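Local coordinates for Abbfa_003403 (Acinetobacter baumannii, PDB 4ZXH), which is a four-domain nonribosomal peptide synthetase that probably adenylates a building block, loads it on its carrier domain, condenses it and releases the product by a thioesterase, at residues L158-S163 with M366-E371; L899-G904 with F960-F965; R1085-N1090 with T1312-Y1317. All blocks are in the same frame, centred on the assembly; numbering follows the deposited sequence.

Contact 1: residues L158-S163 with M366-E371; sequences LLRDVS and MDEFKE. With K (potassium ion), chain D; PX4 (1,2-dimyristoyl-sn-glycero-3-phosphocholine), chain C.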
loop_
_atom_site.group_PDB
_atom_site.type_symbol
_atom_site.label_atom_id
_atom_site.label_comp_id
_atom_site.label_asym_id
_atom_site.label_seq_id
_atom_site.Cartn_x
_atom_site.Cartn_y
_atom_site.Cartn_z
ATOM N N LEU A 158 6.678 -19.456 35.515
ATOM C CA LEU A 158 7.037 -20.800 35.138
ATOM C C LEU A 158 8.525 -21.011 35.367
ATOM O O LEU A 158 8.951 -22.028 35.934
ATOM C CB LEU A 158 6.648 -21.041 33.697
ATOM C CG LEU A 158 6.573 -22.492 33.256
ATOM C CD1 LEU A 158 5.926 -23.326 34.337
ATOM C CD2 LEU A 158 5.763 -22.549 31.957
ATOM N N LEU A 159 9.305 -20.015 34.957
ATOM C CA LEU A 159 10.753 -19.998 35.171
ATOM C C LEU A 159 11.130 -20.179 36.641
ATOM O O LEU A 159 12.028 -20.949 36.982
ATOM C CB LEU A 159 11.333 -18.691 34.654
ATOM C CG LEU A 159 12.808 -18.436 34.926
ATOM C CD1 LEU A 159 13.639 -19.617 34.450
ATOM C CD2 LEU A 159 13.242 -17.155 34.228
ATOM N N ARG A 160 10.442 -19.466 37.519
ATOM C CA ARG A 160 10.800 -19.538 38.909
ATOM C C ARG A 160 10.462 -20.927 39.440
ATOM O O ARG A 160 11.289 -21.573 40.072
ATOM C CB ARG A 160 10.098 -18.459 39.725
ATOM C CG ARG A 160 10.597 -18.454 41.174
ATOM C CD ARG A 160 10.162 -17.277 42.014
ATOM N NE ARG A 160 11.050 -17.274 43.167
ATOM C CZ ARG A 160 12.205 -16.615 43.212
ATOM N NH1 ARG A 160 12.589 -15.865 42.172
ATOM N NH2 ARG A 160 12.977 -16.707 44.292
ATOM N N ASP A 161 9.255 -21.396 39.156
ATOM C CA ASP A 161 8.849 -22.730 39.569
ATOM C C ASP A 161 9.803 -23.824 39.082
ATOM O O ASP A 161 10.238 -24.661 39.866
ATOM C CB ASP A 161 7.446 -23.023 39.065
ATOM C CG ASP A 161 6.818 -24.212 39.749
ATOM O OD1 ASP A 161 6.461 -24.095 40.954
ATOM O OD2 ASP A 161 6.662 -25.250 39.070
ATOM N N VAL A 162 10.146 -23.816 37.798
ATOM C CA VAL A 162 10.980 -24.887 37.271
ATOM C C VAL A 162 12.399 -24.815 37.840
ATOM O O VAL A 162 13.041 -25.839 38.073
ATOM C CB VAL A 162 11.006 -24.855 35.745
ATOM C CG1 VAL A 162 11.970 -25.897 35.194
ATOM C CG2 VAL A 162 9.618 -25.120 35.228
ATOM N N SER A 163 12.873 -23.604 38.100
ATOM C CA SER A 163 14.164 -23.426 38.742
ATOM C C SER A 163 14.203 -24.036 40.150
ATOM O O SER A 163 15.216 -24.593 40.568
ATOM C CB SER A 163 14.499 -21.943 38.803
ATOM O OG SER A 163 14.879 -21.462 37.525
ATOM N N MET A 366 11.668 -11.536 41.048
ATOM C CA MET A 366 12.590 -12.283 40.197
ATOM C C MET A 366 14.038 -11.747 40.303
ATOM O O MET A 366 14.779 -11.755 39.321
ATOM C CB MET A 366 12.122 -12.242 38.732
ATOM C CG MET A 366 10.802 -12.962 38.462
ATOM S SD MET A 366 10.788 -14.749 38.796
ATOM C CE MET A 366 9.029 -14.935 39.135
ATOM N N ASP A 367 14.445 -11.298 41.488
ATOM C CA ASP A 367 15.772 -10.700 41.665
ATOM C C ASP A 367 16.943 -11.586 41.213
ATOM O O ASP A 367 17.860 -11.103 40.532
ATOM C CB ASP A 367 15.969 -10.301 43.125
ATOM C CG ASP A 367 15.067 -9.142 43.543
ATOM O OD1 ASP A 367 14.485 -8.480 42.655
ATOM O OD2 ASP A 367 14.939 -8.893 44.764
ATOM N N GLU A 368 16.903 -12.872 41.578
ATOM C CA GLU A 368 17.927 -13.843 41.178
ATOM C C GLU A 368 18.098 -13.937 39.666
ATOM O O GLU A 368 19.160 -14.335 39.194
ATOM C CB GLU A 368 17.601 -15.245 41.714
ATOM C CG GLU A 368 17.314 -15.360 43.219
ATOM C CD GLU A 368 15.846 -15.105 43.558
ATOM O OE1 GLU A 368 15.151 -14.437 42.759
ATOM O OE2 GLU A 368 15.377 -15.585 44.609
ATOM N N PHE A 369 17.050 -13.572 38.921
ATOM C CA PHE A 369 17.010 -13.715 37.463
ATOM C C PHE A 369 17.157 -12.399 36.718
ATOM O O PHE A 369 17.060 -12.371 35.486
ATOM C CB PHE A 369 15.692 -14.361 37.021
ATOM C CG PHE A 369 15.447 -15.706 37.611
ATOM C CD1 PHE A 369 15.823 -16.852 36.933
ATOM C CD2 PHE A 369 14.840 -15.835 38.850
ATOM C CE1 PHE A 369 15.591 -18.116 37.487
ATOM C CE2 PHE A 369 14.620 -17.088 39.413
ATOM C CZ PHE A 369 14.990 -18.229 38.723
ATOM N N LYS A 370 17.367 -11.311 37.455
ATOM C CA LYS A 370 17.425 -9.973 36.865
ATOM C C LYS A 370 18.419 -9.909 35.698
ATOM O O LYS A 370 18.034 -9.733 34.541
ATOM C CB LYS A 370 17.787 -8.953 37.944
ATOM C CG LYS A 370 18.008 -7.522 37.466
ATOM C CD LYS A 370 18.459 -6.618 38.633
ATOM C CE LYS A 370 19.041 -5.285 38.146
ATOM N NZ LYS A 370 20.317 -5.454 37.377
ATOM N N GLU A 371 19.694 -10.098 36.000
ATOM C CA GLU A 371 20.727 -9.981 34.985
ATOM C C GLU A 371 20.643 -11.065 33.893
ATOM O O GLU A 371 21.021 -10.809 32.751
ATOM C CB GLU A 371 22.101 -9.983 35.661
ATOM C CG GLU A 371 22.210 -8.892 36.713
ATOM C CD GLU A 371 23.615 -8.719 37.253
ATOM O OE1 GLU A 371 24.541 -9.333 36.694
ATOM O OE2 GLU A 371 23.800 -7.975 38.246
HETATM K K K D . 21.232 -11.635 29.974
HETATM O O1 PX4 C . 21.036 -37.291 26.058
HETATM O O2 PX4 C . 23.378 -36.182 26.344
HETATM P P1 PX4 C . 22.062 -36.617 26.943
HETATM O O3 PX4 C . 22.361 -37.515 28.252
HETATM C C1 PX4 C . 22.295 -38.942 28.286
HETATM C C2 PX4 C . 22.899 -39.422 29.610
HETATM N N1 PX4 C . 22.680 -40.863 29.864
HETATM C C3 PX4 C . 22.796 -41.641 28.618
HETATM C C4 PX4 C . 23.691 -41.339 30.825
HETATM C C5 PX4 C . 21.350 -41.070 30.456
HETATM O O4 PX4 C . 21.378 -35.338 27.659
HETATM C C6 PX4 C . 21.906 -34.009 27.608
HETATM C C7 PX4 C . 20.743 -33.028 27.710
HETATM C C8 PX4 C . 19.568 -33.734 27.038
HETATM O O5 PX4 C . 18.403 -32.914 27.067
HETATM C C9 PX4 C . 17.070 -33.490 27.193
HETATM O O6 PX4 C . 16.933 -34.674 27.443
HETATM C C10 PX4 C . 15.861 -32.606 27.026
HETATM C C11 PX4 C . 15.235 -32.273 28.373
HETATM C C12 PX4 C . 15.191 -30.763 28.551
HETATM C C13 PX4 C . 13.912 -30.378 29.282
HETATM C C14 PX4 C . 14.236 -29.581 30.535
HETATM C C15 PX4 C . 13.010 -29.569 31.430
HETATM C C16 PX4 C . 12.584 -28.141 31.703
HETATM C C17 PX4 C . 11.222 -28.114 32.371
HETATM C C18 PX4 C . 10.116 -28.051 31.319
HETATM C C19 PX4 C . 9.501 -26.664 31.220
HETATM C C20 PX4 C . 8.820 -26.491 29.867
HETATM C C21 PX4 C . 8.097 -25.146 29.790
HETATM C C22 PX4 C . 8.010 -24.605 28.371
HETATM O O7 PX4 C . 20.429 -32.731 29.080
HETATM C C23 PX4 C . 20.263 -31.294 29.338
HETATM O O8 PX4 C . 20.852 -30.525 28.603
HETATM C C24 PX4 C . 19.368 -30.784 30.471
HETATM C C25 PX4 C . 19.312 -29.257 30.648
HETATM C C26 PX4 C . 18.256 -28.810 31.677
HETATM C C27 PX4 C . 18.116 -27.279 31.789
HETATM C C28 PX4 C . 17.108 -26.812 32.845
HETATM C C29 PX4 C . 16.975 -25.282 32.944
HETATM C C30 PX4 C . 16.009 -24.824 34.047
HETATM C C31 PX4 C . 15.252 -23.499 33.786
HETATM C C32 PX4 C . 14.071 -23.716 32.827
HETATM C C33 PX4 C . 12.956 -22.660 32.856
HETATM C C34 PX4 C . 12.116 -22.693 31.575
HETATM C C35 PX4 C . 10.647 -22.285 31.719
HETATM C C36 PX4 C . 10.302 -21.086 30.848
#

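Contact 2: residues L899-G904 with F960-F965; sequences LVKTTG and FPEPIF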
loop_
_atom_site.group_PDB
_atom_site.type_symbol
_atom_site.label_atom_id
_atom_site.label_comp_id
_atom_site.label_asym_id
_atom_site.label_seq_id
_atom_site.Cartn_x
_atom_site.Cartn_y
_atom_site.Cartn_z
ATOM N N LEU A 899 -1.842 12.150 -8.589
ATOM C CA LEU A 899 -1.956 13.412 -7.851
ATOM C C LEU A 899 -2.935 13.284 -6.703
ATOM O O LEU A 899 -3.803 12.400 -6.697
ATOM C CB LEU A 899 -2.408 14.568 -8.763
ATOM C CG LEU A 899 -1.663 14.808 -10.083
ATOM C CD1 LEU A 899 -2.313 15.944 -10.886
ATOM C CD2 LEU A 899 -0.186 15.068 -9.851
ATOM N N VAL A 900 -2.798 14.178 -5.732
ATOM C CA VAL A 900 -3.816 14.311 -4.707
ATOM C C VAL A 900 -4.755 15.440 -5.126
ATOM O O VAL A 900 -4.287 16.503 -5.540
ATOM C CB VAL A 900 -3.196 14.602 -3.322
ATOM C CG1 VAL A 900 -4.285 14.839 -2.289
ATOM C CG2 VAL A 900 -2.281 13.456 -2.892
ATOM N N LYS A 901 -6.066 15.204 -5.049
ATOM C CA LYS A 901 -7.059 16.247 -5.338
ATOM C C LYS A 901 -8.053 16.383 -4.193
ATOM O O LYS A 901 -8.263 15.432 -3.435
ATOM C CB LYS A 901 -7.811 15.956 -6.633
ATOM C CG LYS A 901 -6.959 15.961 -7.891
ATOM C CD LYS A 901 -6.492 17.349 -8.297
ATOM C CE LYS A 901 -5.680 17.258 -9.586
ATOM N NZ LYS A 901 -5.245 18.575 -10.116
ATOM N N THR A 902 -8.669 17.561 -4.078
ATOM C CA THR A 902 -9.643 17.839 -3.018
ATOM C C THR A 902 -11.079 17.549 -3.484
ATOM O O THR A 902 -11.370 17.658 -4.677
ATOM C CB THR A 902 -9.510 19.296 -2.549
ATOM O OG1 THR A 902 -8.148 19.548 -2.176
ATOM C CG2 THR A 902 -10.417 19.588 -1.356
ATOM N N THR A 903 -11.967 17.177 -2.554
ATOM C CA THR A 903 -13.336 16.746 -2.889
ATOM C C THR A 903 -14.383 17.019 -1.814
ATOM O O THR A 903 -14.151 16.743 -0.637
ATOM C CB THR A 903 -13.371 15.243 -3.169
ATOM O OG1 THR A 903 -12.539 14.965 -4.296
ATOM C CG2 THR A 903 -14.791 14.755 -3.441
ATOM N N GLY A 904 -15.541 17.533 -2.232
ATOM C CA GLY A 904 -16.662 17.761 -1.333
ATOM C C GLY A 904 -16.296 18.680 -0.183
ATOM O O GLY A 904 -16.143 19.888 -0.369
ATOM N N PHE A 960 -3.283 18.648 -15.965
ATOM C CA PHE A 960 -4.093 17.432 -16.044
ATOM C C PHE A 960 -5.562 17.748 -15.747
ATOM O O PHE A 960 -5.866 18.591 -14.905
ATOM C CB PHE A 960 -3.570 16.366 -15.083
ATOM C CG PHE A 960 -2.290 15.714 -15.540
ATOM C CD1 PHE A 960 -1.158 16.469 -15.791
ATOM C CD2 PHE A 960 -2.218 14.345 -15.715
ATOM C CE1 PHE A 960 0.008 15.869 -16.216
ATOM C CE2 PHE A 960 -1.048 13.743 -16.137
ATOM C CZ PHE A 960 0.061 14.501 -16.387
ATOM N N PRO A 961 -6.485 17.085 -16.448
ATOM C CA PRO A 961 -7.892 17.455 -16.237
ATOM C C PRO A 961 -8.329 17.067 -14.834
ATOM O O PRO A 961 -7.811 16.099 -14.305
ATOM C CB PRO A 961 -8.658 16.650 -17.295
ATOM C CG PRO A 961 -7.628 15.994 -18.138
ATOM C CD PRO A 961 -6.337 15.948 -17.367
ATOM N N GLU A 962 -9.233 17.828 -14.229
ATOM C CA GLU A 962 -9.694 17.501 -12.886
ATOM C C GLU A 962 -10.509 16.223 -12.962
ATOM O O GLU A 962 -11.204 15.981 -13.951
ATOM C CB GLU A 962 -10.509 18.645 -12.276
ATOM C CG GLU A 962 -9.784 19.989 -12.255
ATOM C CD GLU A 962 -8.464 19.973 -11.462
ATOM O OE1 GLU A 962 -8.424 19.394 -10.346
ATOM O OE2 GLU A 962 -7.467 20.563 -11.952
ATOM N N PRO A 963 -10.369 15.367 -11.945
ATOM C CA PRO A 963 -11.135 14.123 -11.862
ATOM C C PRO A 963 -12.550 14.378 -11.362
ATOM O O PRO A 963 -12.762 15.310 -10.589
ATOM C CB PRO A 963 -10.349 13.298 -10.840
ATOM C CG PRO A 963 -9.783 14.324 -9.941
ATOM C CD PRO A 963 -9.413 15.490 -10.831
ATOM N N ILE A 964 -13.489 13.556 -11.810
ATOM C CA ILE A 964 -14.806 13.480 -11.209
ATOM C C ILE A 964 -14.946 12.165 -10.432
ATOM O O ILE A 964 -15.158 11.104 -11.012
ATOM C CB ILE A 964 -15.878 13.582 -12.275
ATOM C CG1 ILE A 964 -15.710 14.889 -13.044
ATOM C CG2 ILE A 964 -17.234 13.481 -11.670
ATOM C CD1 ILE A 964 -16.641 15.001 -14.241
ATOM N N PHE A 965 -14.803 12.228 -9.117
ATOM C CA PHE A 965 -14.846 11.017 -8.286
ATOM C C PHE A 965 -16.226 10.368 -8.144
ATOM O O PHE A 965 -17.214 11.061 -7.901
ATOM C CB PHE A 965 -14.333 11.320 -6.879
ATOM C CG PHE A 965 -12.884 11.676 -6.821
ATOM C CD1 PHE A 965 -11.908 10.696 -6.946
ATOM C CD2 PHE A 965 -12.488 12.989 -6.633
ATOM C CE1 PHE A 965 -10.553 11.029 -6.883
ATOM C CE2 PHE A 965 -11.139 13.322 -6.572
ATOM C CZ PHE A 965 -10.174 12.341 -6.689
#

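Contact 3: residues R1085-N1090 with T1312-Y1317; sequences RHLNPN and TIDQMY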
loop_
_atom_site.group_PDB
_atom_site.type_symbol
_atom_site.label_atom_id
_atom_site.label_comp_id
_atom_site.label_asym_id
_atom_site.label_seq_id
_atom_site.Cartn_x
_atom_site.Cartn_y
_atom_site.Cartn_z
ATOM N N ARG A 1085 -35.547 -12.003 1.994
ATOM C CA ARG A 1085 -35.250 -10.839 2.826
ATOM C C ARG A 1085 -36.501 -10.338 3.538
ATOM O O ARG A 1085 -36.406 -9.640 4.528
ATOM C CB ARG A 1085 -34.612 -9.718 1.990
ATOM C CG ARG A 1085 -33.308 -10.156 1.302
ATOM C CD ARG A 1085 -32.576 -9.055 0.579
ATOM N NE ARG A 1085 -31.322 -9.563 0.003
ATOM C CZ ARG A 1085 -31.095 -9.765 -1.301
ATOM N NH1 ARG A 1085 -32.029 -9.506 -2.204
ATOM N NH2 ARG A 1085 -29.926 -10.235 -1.712
ATOM N N HIS A 1086 -37.677 -10.734 3.067
ATOM C CA HIS A 1086 -38.911 -10.245 3.668
ATOM C C HIS A 1086 -39.731 -11.318 4.343
ATOM O O HIS A 1086 -40.775 -11.019 4.920
ATOM C CB HIS A 1086 -39.764 -9.552 2.607
ATOM C CG HIS A 1086 -39.000 -8.555 1.802
ATOM N ND1 HIS A 1086 -38.659 -7.313 2.293
ATOM C CD2 HIS A 1086 -38.467 -8.632 0.561
ATOM C CE1 HIS A 1086 -37.958 -6.662 1.381
ATOM N NE2 HIS A 1086 -37.830 -7.440 0.322
ATOM N N LEU A 1087 -39.282 -12.572 4.257
ATOM C CA LEU A 1087 -39.934 -13.629 5.013
ATOM C C LEU A 1087 -39.564 -13.508 6.493
ATOM O O LEU A 1087 -38.509 -12.978 6.861
ATOM C CB LEU A 1087 -39.580 -15.010 4.464
ATOM C CG LEU A 1087 -40.406 -15.440 3.234
ATOM C CD1 LEU A 1087 -39.920 -16.756 2.620
ATOM C CD2 LEU A 1087 -41.886 -15.535 3.538
ATOM N N ASN A 1088 -40.485 -13.951 7.335
ATOM C CA ASN A 1088 -40.277 -14.023 8.775
ATOM C C ASN A 1088 -38.962 -14.737 9.066
ATOM O O ASN A 1088 -38.800 -15.904 8.748
ATOM C CB ASN A 1088 -41.470 -14.738 9.414
ATOM C CG ASN A 1088 -41.334 -14.925 10.905
ATOM O OD1 ASN A 1088 -40.281 -14.681 11.492
ATOM N ND2 ASN A 1088 -42.411 -15.391 11.529
ATOM N N PRO A 1089 -38.003 -14.021 9.661
ATOM C CA PRO A 1089 -36.653 -14.562 9.888
ATOM C C PRO A 1089 -36.578 -15.803 10.806
ATOM O O PRO A 1089 -35.504 -16.394 10.912
ATOM C CB PRO A 1089 -35.913 -13.379 10.525
ATOM C CG PRO A 1089 -37.004 -12.477 11.067
ATOM C CD PRO A 1089 -38.126 -12.620 10.097
ATOM N N ASN A 1090 -37.674 -16.180 11.462
ATOM C CA ASN A 1090 -37.669 -17.373 12.301
ATOM C C ASN A 1090 -37.896 -18.672 11.522
ATOM O O ASN A 1090 -37.839 -19.758 12.088
ATOM C CB ASN A 1090 -38.715 -17.253 13.400
ATOM C CG ASN A 1090 -38.322 -16.250 14.447
ATOM O OD1 ASN A 1090 -37.429 -16.504 15.260
ATOM N ND2 ASN A 1090 -38.975 -15.093 14.433
ATOM N N THR A 1312 -47.992 -12.707 2.264
ATOM C CA THR A 1312 -49.065 -13.649 1.963
ATOM C C THR A 1312 -48.693 -15.039 2.437
ATOM O O THR A 1312 -49.506 -15.731 3.046
ATOM C CB THR A 1312 -49.376 -13.685 0.477
ATOM O OG1 THR A 1312 -49.942 -12.428 0.084
ATOM C CG2 THR A 1312 -50.356 -14.779 0.180
ATOM N N ILE A 1313 -47.449 -15.431 2.176
ATOM C CA ILE A 1313 -46.942 -16.725 2.619
ATOM C C ILE A 1313 -46.959 -16.815 4.132
ATOM O O ILE A 1313 -47.414 -17.812 4.687
ATOM C CB ILE A 1313 -45.506 -16.987 2.121
ATOM C CG1 ILE A 1313 -45.485 -17.121 0.603
ATOM C CG2 ILE A 1313 -44.898 -18.223 2.785
ATOM C CD1 ILE A 1313 -44.098 -17.311 0.039
ATOM N N ASP A 1314 -46.481 -15.768 4.801
ATOM C CA ASP A 1314 -46.412 -15.782 6.264
ATOM C C ASP A 1314 -47.798 -15.771 6.930
ATOM O O ASP A 1314 -47.999 -16.408 7.972
ATOM C CB ASP A 1314 -45.571 -14.610 6.772
ATOM C CG ASP A 1314 -44.058 -14.887 6.688
ATOM O OD1 ASP A 1314 -43.641 -16.078 6.710
ATOM O OD2 ASP A 1314 -43.280 -13.902 6.607
ATOM N N GLN A 1315 -48.756 -15.070 6.331
ATOM C CA GLN A 1315 -50.114 -15.037 6.875
ATOM C C GLN A 1315 -50.884 -16.339 6.609
ATOM O O GLN A 1315 -51.731 -16.744 7.404
ATOM C CB GLN A 1315 -50.883 -13.847 6.307
ATOM C CG GLN A 1315 -50.258 -12.496 6.654
ATOM C CD GLN A 1315 -50.961 -11.328 5.971
ATOM O OE1 GLN A 1315 -51.775 -11.520 5.067
ATOM N NE2 GLN A 1315 -50.651 -10.112 6.408
ATOM N N MET A 1316 -50.576 -16.995 5.495
ATOM C CA MET A 1316 -51.239 -18.242 5.122
ATOM C C MET A 1316 -50.678 -19.442 5.910
ATOM O O MET A 1316 -51.412 -20.378 6.238
ATOM C CB MET A 1316 -51.098 -18.461 3.616
ATOM C CG MET A 1316 -51.861 -19.650 3.038
ATOM S SD MET A 1316 -53.666 -19.615 3.221
ATOM C CE MET A 1316 -54.021 -17.868 2.871
ATOM N N TYR A 1317 -49.382 -19.393 6.219
ATOM C CA TYR A 1317 -48.694 -20.442 6.976
ATOM C C TYR A 1317 -47.952 -19.873 8.181
ATOM O O TYR A 1317 -46.719 -19.831 8.186
ATOM C CB TYR A 1317 -47.698 -21.198 6.084
ATOM C CG TYR A 1317 -48.333 -21.873 4.885
ATOM C CD1 TYR A 1317 -49.022 -23.079 5.024
ATOM C CD2 TYR A 1317 -48.247 -21.306 3.614
ATOM C CE1 TYR A 1317 -49.609 -23.701 3.937
ATOM C CE2 TYR A 1317 -48.832 -21.916 2.520
ATOM C CZ TYR A 1317 -49.509 -23.115 2.686
ATOM O OH TYR A 1317 -50.085 -23.726 1.597
#

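Contact 1: residues L158-S163 with M366-E371
The polar part of this contact is a two-pronged salt bridge. Arg160 runs out from its helix with CG anti to the backbone N (chi1 -174°) and the chain extended to NE, so its guanidinium meets Glu368 end-on. Arg160 NH1 lies 3.0 Å from Glu368 OE1. Arg160 NH2 lies 2.7 Å from Glu368 OE2. The second bond is nearly straight at 170°. Both carboxylate oxygens stay in the guanidinium plane, yet each is met from above the carboxylate plane, the two planes being 43° apart. Arg160 NE is bonded to the backbone oxygen of Glu171, which should help fix the rotation of the group.

The remaining touches are mostly van der Waals, around Phe369 and the arginine stem. Met366, bent at chi2, crosses this stem obliquely and brings CE to 3.7 Å from Arg160 CB. Its sulfur sits at the guanidinium edge. Phe369 enters between Leu159, Arg160 and Ser163. Phe369 CD1 meets Leu159 CD2 at 3.8 Å, the two side chains tip to tip. Arg160 NH1 and Ser163 come to the ring at its edge, not over a face. Ser163 OG is turned back to its own helix and bonds Leu159 O at 2.9 Å, an oxygen that also takes the Ser163 N-H.

Ligands flank both segments. Leu159 CD1 lies 3.5 Å from C33 of the bound phospholipid, and Val162 CG1 3.7 Å from its C17, so Leu159 stands between lipid chain and phenylalanine. Glu371 O binds potassium at 2.9 Å, together with Leu372, Leu374, Ile376 and Ser391.

Within the condensation domain, the contact joins helix 152-165 to the loop linking strands 356-360 and 382-383. Leu382, on the edge strand of the six-stranded sheet, touches both Glu368 and Phe369.

Contact 2: residues L899-G904 with F960-F965
Phe960 opens the segment with its CB 4.4 Å from Leu899 CD1, a loose apolar touch at the start of the shared course. Its ring turns to other partners, packing edge-to-face with Tyr913 and meeting Phe947. Pro961 adds to this anchor through its carbonyl oxygen, which accepts a hydrogen bond from Tyr913 OH. Glu962 folds back, with CG anti to its carbonyl carbon and a bend at chi2. It crosses Lys901 at about a right angle. Glu962 OE1 lies 3.3 Å from Lys901 NZ, a salt bridge whose hydrogen bond is weak. The same Glu962 OE1 lies 3.5 Å from Lys901 CD. Glu962 is exposed, so the bridge lies on the solvent side.

Phe960 to Pro963 reads Phe-Pro-Glu-Pro. It probably corresponds to the LPxP motif of the linker between adenylation and carrier domains, with phenylalanine in the leucine place, consistent with the way it lies on the C-terminal adenylation subdomain. The surface it follows is that of a small three-stranded sheet, whose edge strand 893-903 pairs with 907-916.

Pro963 sets CG 3.9 Å from Lys901 CG, crossing obliquely the aliphatic stem of Lys901, which is bent at chi2 (-71°). Phe965 has Pro963 CB over one face of its ring, offset toward the rim. Lys901 CB lies at the ring edge, 4.2 Å from Phe965 CE2. Thr903 crosses the ring obliquely with OG1 near CD2 and CE2, but this threonine is poorly ordered. Farther across the sheet, Phe965 also reaches Lys909, Val911 and Ala940.

Contact 3: residues R1085-N1090 with T1312-Y1317
Two rings flank this contact, each covered on one face by its own chain neighbour. The His1086 ring carries Arg1085 CB over a face, offset toward the rim. The Tyr1317 ring carries Met1316 CG in the same fashion, and also meets Phe1132 with the planes at about 55°. Neither ring makes the contact itself: the His1086 ring leads away from the other segment, where NE2 bonds Glu1082.

The bond across is made by the carboxylate of Asp1314. Asp1314 OD2 accepts the backbone N-H of Asn1088 on its syn lone pair, 2.9 Å from Asn1088 N. The angle at the hydrogen is 150°. OD1 is paired with Arg1091, so both oxygens are engaged and the group is probably held charged. Asn1088 CB lies 3.4 Å from Asp1314 OD2.

The fold is the alpha/beta hydrolase of the thioesterase domain. Helix 1303-1316, the last one, is tied here to the turn that follows helix 1081-1086 and leads into strand 1093-1096.

That turn is an Asx turn. Asn1088, with CG anti to the backbone N (chi1 177°), offers OD1 to Asn1090 N at 3.0 Å from above the carbonyl plane, and to Asn1090 ND2 at 3.2 Å on a lone pair. Leu1087 CD2 packs 4.1 Å from Ile1313 CG2 and lies against the Asp1314 carboxylate.

In the fold
From the N terminus the three contacts come in series; none nests in or crosses another. Contact 1 closes a loop of 202 residues inside the condensation domain, bringing helix 152-165 to the loop between strands 356-360 and 382-383. Contact 2 closes a short one of 55 residues, laying the chain beyond the small adenylation sheet back along its edge strand before helix 977-990. Contact 3 closes 221 residues, joining the early part of the thioesterase domain to its last helix. Contacts 1 and 2 lie on opposite sides of the chain's centre, their centres 61 Å apart. Contacts 2 and 3 come no nearer than about 26 Å between nearest atoms.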